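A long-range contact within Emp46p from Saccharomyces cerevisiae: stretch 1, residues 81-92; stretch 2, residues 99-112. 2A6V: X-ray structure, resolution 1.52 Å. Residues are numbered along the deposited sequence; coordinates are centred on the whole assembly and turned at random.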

# COMPACT_ATOMS: atom_id res chain seq x y z
N THR A 81 11.12 -8.47 -13.58
CA THR A 81 9.83 -7.89 -13.90
C THR A 81 9.83 -6.44 -13.45
O THR A 81 10.57 -6.08 -12.55
N LYS A 82 9.01 -5.62 -14.10
CA LYS A 82 8.75 -4.26 -13.65
C LYS A 82 7.48 -4.16 -12.82
O LYS A 82 7.13 -3.09 -12.34
N GLY A 83 6.81 -5.29 -12.62
CA GLY A 83 5.62 -5.30 -11.79
C GLY A 83 5.95 -5.01 -10.35
O GLY A 83 7.08 -5.17 -9.91
N GLY A 84 4.96 -4.58 -9.60
CA GLY A 84 5.17 -4.24 -8.21
C GLY A 84 3.88 -3.96 -7.48
O GLY A 84 2.81 -3.90 -8.09
N LEU A 85 4.01 -3.76 -6.16
CA LEU A 85 2.93 -3.59 -5.21
C LEU A 85 3.15 -2.31 -4.41
O LEU A 85 4.21 -2.12 -3.79
N ALA A 86 2.18 -1.42 -4.43
CA ALA A 86 2.26 -0.10 -3.80
C ALA A 86 1.25 0.07 -2.69
O ALA A 86 0.11 -0.42 -2.79
N PHE A 87 1.65 0.78 -1.64
CA PHE A 87 0.77 1.20 -0.56
C PHE A 87 0.78 2.71 -0.53
O PHE A 87 1.86 3.30 -0.52
N TRP A 88 -0.40 3.30 -0.47
CA TRP A 88 -0.58 4.72 -0.71
C TRP A 88 -1.22 5.43 0.47
O TRP A 88 -2.16 4.91 1.10
N LEU A 89 -0.72 6.63 0.73
CA LEU A 89 -1.42 7.64 1.51
C LEU A 89 -1.43 8.88 0.63
O LEU A 89 -0.36 9.43 0.35
N LYS A 90 -2.59 9.31 0.14
CA LYS A 90 -2.65 10.41 -0.83
C LYS A 90 -3.64 11.50 -0.39
O LYS A 90 -4.63 11.22 0.26
N GLN A 91 -3.34 12.75 -0.75
CA GLN A 91 -4.22 13.88 -0.42
C GLN A 91 -4.54 14.67 -1.68
O GLN A 91 -3.96 14.45 -2.74
N GLY A 92 -5.51 15.58 -1.56
CA GLY A 92 -5.87 16.45 -2.67
C GLY A 92 -6.81 15.79 -3.65
O GLY A 92 -7.19 14.63 -3.47
N GLU A 99 -1.53 4.77 -13.93
CA GLU A 99 -0.26 4.65 -14.67
C GLU A 99 0.89 4.24 -13.77
O GLU A 99 1.82 3.60 -14.21
N LEU A 100 0.79 4.58 -12.49
CA LEU A 100 1.81 4.23 -11.51
C LEU A 100 1.37 3.05 -10.63
O LEU A 100 0.48 3.17 -9.79
N PHE A 101 1.96 1.89 -10.89
CA PHE A 101 1.67 0.63 -10.17
C PHE A 101 0.20 0.30 -9.99
O PHE A 101 -0.23 -0.17 -8.96
N GLY A 102 -0.58 0.58 -11.03
CA GLY A 102 -2.00 0.30 -11.04
C GLY A 102 -2.83 1.18 -10.11
O GLY A 102 -4.01 0.90 -9.90
N GLY A 103 -2.26 2.23 -9.57
CA GLY A 103 -2.88 2.92 -8.47
C GLY A 103 -3.08 4.42 -8.56
O GLY A 103 -3.96 4.96 -7.89
N SER A 104 -2.25 5.09 -9.35
CA SER A 104 -2.20 6.55 -9.33
C SER A 104 -1.66 7.10 -10.64
O SER A 104 -0.94 6.43 -11.37
N SER A 105 -1.94 8.37 -10.90
CA SER A 105 -1.16 9.16 -11.83
C SER A 105 0.29 9.24 -11.35
O SER A 105 0.57 9.15 -10.15
N LYS A 106 1.22 9.42 -12.28
CA LYS A 106 2.60 9.71 -11.94
C LYS A 106 2.70 11.01 -11.13
O LYS A 106 3.60 11.18 -10.31
N LYS A 107 1.76 11.92 -11.38
CA LYS A 107 1.67 13.16 -10.63
C LYS A 107 0.62 13.01 -9.52
O LYS A 107 -0.58 12.90 -9.77
N PHE A 108 1.10 12.96 -8.28
CA PHE A 108 0.23 12.78 -7.13
C PHE A 108 0.81 13.53 -5.94
O PHE A 108 1.96 13.97 -5.96
N ASN A 109 -0.02 13.69 -4.93
CA ASN A 109 0.33 14.38 -3.72
C ASN A 109 0.21 13.39 -2.58
O ASN A 109 -0.89 13.04 -2.15
N GLY A 110 1.34 12.89 -2.13
CA GLY A 110 1.33 11.96 -1.03
C GLY A 110 2.52 11.06 -0.98
O GLY A 110 3.61 11.41 -1.45
N LEU A 111 2.30 9.87 -0.42
CA LEU A 111 3.32 8.90 -0.09
C LEU A 111 3.00 7.60 -0.79
O LEU A 111 1.86 7.14 -0.76
N MET A 112 4.01 7.05 -1.46
CA MET A 112 3.93 5.75 -2.09
C MET A 112 5.04 4.88 -1.51
O MET A 112 6.22 5.21 -1.66

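The most unusual feature is the setting of the Trp88 ring, which is enclosed by stretch 2 on both faces and along its edge. Trp88 takes chi1 m with chi2 at 92°, and this carries the indole across to the loop of stretch 2. Met112 CG lies over one face, 3.8 Å from the centroid of the Trp88 six-membered ring. Ser104 CB makes the matching CH-pi contact over the opposite face, also 3.8 Å from that centroid. Met112 SD sits obliquely, 3.4 Å from Trp88 CH2. Met112 is extended, t at chi1 and chi2, then p at chi3.

At the ring edge, Leu100 O is 3.5 Å from Trp88 CZ2, and Leu100 CD2 is 3.7 Å from Trp88 CH2. The same indole points its edge at the face of Phe108, with ring planes at 88° and Trp88 CZ3 4.0 Å from Phe108 CZ. Phe108 is p at chi1. A CB on Gly103 would clash with Trp88 NE1.

Lys90 points to the same face of the sheet as Trp88 and Met112. Its chain (m, t, m, t) runs past Phe108, with Lys90 CD 3.9 Å from Phe108 CD1. The ammonium then reaches the loop, where Lys90 NZ donates to Ser104 OG at 2.7 Å. Ser104, chi1 t, donates in turn to Ser105 O, 2.8 Å from Ser104 OG. Water 1 adds a second link: it accepts from Lys90 NZ and donates to Gly103 O, its oxygen 2.7 Å from each.

Leu89 and Leu111 point to the other face. Leu89 is m, t and Leu111 is t, p; Leu89 CD1 meets Leu111 CD2 at 4.1 Å. Their backbones form a paired antiparallel bridge, Leu89 N to Leu111 O at 3.0 Å and Leu111 N to Leu89 O at 2.8 Å. Gly110 lies against Lys90, and a CB there would clash with Leu89 O and Lys90 CA.

Further along, Gln91 (chi1 p, chi2 t) leaves the backbone sideways, and its amide comes nearer to Asn109, which is t at chi1. Gln91 NE2 donates to Asn109 OD1 at 2.8 Å, beside the backbone bond from Gln91 N to Asn109 O, also 2.8 Å. Water 2 bridges Gln91 O (3.1 Å from its oxygen) and Asn109 N (2.9 Å).

At the other end, Phe101, chi1 m, points toward stretch 1. Phe101 CD1 is 3.8 Å from Gly84 CA, and a CB on Gly84 would clash with Phe101 CE1. Ala86 CB touches both Phe101 CB and Met112 CG, 4.1 Å from each.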

# COMPACT_ATOMS: atom_id res chain seq x y z
CB THR A 81 8.70 -8.66 -13.16
OG1 THR A 81 7.44 -8.08 -13.47
CG2 THR A 81 8.82 -8.55 -11.62
CB LYS A 82 8.69 -3.31 -14.85
CG LYS A 82 10.08 -3.07 -15.48
CD LYS A 82 10.98 -2.25 -14.53
CE LYS A 82 12.38 -2.09 -15.06
NZ LYS A 82 13.33 -1.60 -14.04
CB LEU A 85 2.90 -4.81 -4.30
CG LEU A 85 2.03 -4.73 -3.05
CD1 LEU A 85 0.55 -4.64 -3.34
CD2 LEU A 85 2.28 -5.96 -2.17
CB ALA A 86 2.10 1.01 -4.84
CB PHE A 87 1.25 0.61 0.76
CG PHE A 87 1.23 -0.88 0.74
CD1 PHE A 87 0.05 -1.56 1.01
CD2 PHE A 87 2.37 -1.60 0.45
CE1 PHE A 87 0.03 -2.94 0.96
CE2 PHE A 87 2.34 -2.97 0.40
CZ PHE A 87 1.16 -3.65 0.66
CB TRP A 88 -1.51 4.93 -1.89
CG TRP A 88 -1.13 4.28 -3.16
CD1 TRP A 88 -1.52 3.05 -3.58
CD2 TRP A 88 -0.30 4.82 -4.20
NE1 TRP A 88 -0.99 2.78 -4.82
CE2 TRP A 88 -0.23 3.85 -5.22
CE3 TRP A 88 0.37 6.03 -4.39
CZ2 TRP A 88 0.48 4.06 -6.40
CZ3 TRP A 88 1.10 6.22 -5.56
CH2 TRP A 88 1.15 5.23 -6.55
CB LEU A 89 -0.68 7.93 2.83
CG LEU A 89 -0.49 6.79 3.82
CD1 LEU A 89 0.15 7.34 5.09
CD2 LEU A 89 -1.78 6.12 4.17
CB LYS A 90 -3.07 9.87 -2.20
CG LYS A 90 -2.04 8.93 -2.82
CD LYS A 90 -2.00 8.94 -4.36
CE LYS A 90 -3.37 8.96 -4.98
NZ LYS A 90 -3.29 8.97 -6.45
CB GLN A 91 -3.57 14.79 0.63
CG GLN A 91 -2.22 15.37 0.23
CD GLN A 91 -1.72 16.44 1.18
OE1 GLN A 91 -2.41 16.82 2.14
NE2 GLN A 91 -0.51 16.94 0.92
CB GLU A 99 0.03 5.96 -15.44
CG GLU A 99 1.35 6.05 -16.22
CD GLU A 99 1.46 5.11 -17.41
OE1 GLU A 99 0.52 4.35 -17.68
OE2 GLU A 99 2.53 5.15 -18.06
CB LEU A 100 2.11 5.47 -10.66
CG LEU A 100 3.34 5.41 -9.76
CD1 LEU A 100 4.63 5.07 -10.51
CD2 LEU A 100 3.47 6.75 -9.03
CB PHE A 101 2.53 0.55 -8.90
CG PHE A 101 3.98 0.47 -9.23
CD1 PHE A 101 4.52 -0.73 -9.60
CD2 PHE A 101 4.77 1.63 -9.29
CE1 PHE A 101 5.84 -0.83 -9.98
CE2 PHE A 101 6.08 1.55 -9.68
CZ PHE A 101 6.63 0.31 -10.03
CB SER A 104 -1.27 6.98 -8.19
OG SER A 104 -1.20 8.39 -8.06
CB SER A 105 -1.74 10.58 -11.86
OG SER A 105 -0.95 11.44 -12.63
CB LYS A 106 3.46 9.81 -13.21
CG LYS A 106 3.65 8.48 -13.91
CD LYS A 106 4.80 8.48 -14.92
CE LYS A 106 4.47 9.27 -16.17
NZ LYS A 106 5.50 9.06 -17.23
CB LYS A 107 1.31 14.33 -11.56
CG LYS A 107 1.43 15.69 -10.89
CD LYS A 107 0.95 16.84 -11.80
CE LYS A 107 1.70 16.92 -13.11
NZ LYS A 107 3.18 17.03 -12.95
CB PHE A 108 0.04 11.28 -6.81
CG PHE A 108 1.28 10.60 -6.30
CD1 PHE A 108 1.55 10.50 -4.93
CD2 PHE A 108 2.19 10.07 -7.18
CE1 PHE A 108 2.72 9.87 -4.49
CE2 PHE A 108 3.34 9.46 -6.75
CZ PHE A 108 3.61 9.35 -5.40
CB ASN A 109 -0.59 15.57 -3.50
CG ASN A 109 -0.04 16.56 -2.53
OD1 ASN A 109 0.58 16.20 -1.52
ND2 ASN A 109 -0.23 17.85 -2.83
CB LEU A 111 3.35 8.69 1.42
CG LEU A 111 4.16 7.53 1.96
CD1 LEU A 111 5.68 7.71 1.72
CD2 LEU A 111 3.87 7.33 3.44
CB MET A 112 4.12 5.88 -3.60
CG MET A 112 4.01 4.56 -4.34
SD MET A 112 4.43 4.57 -6.08
CE MET A 112 6.18 4.83 -5.99
O HOH W 1 -5.23 7.25 -7.07
O HOH W 2 -2.78 12.91 -5.14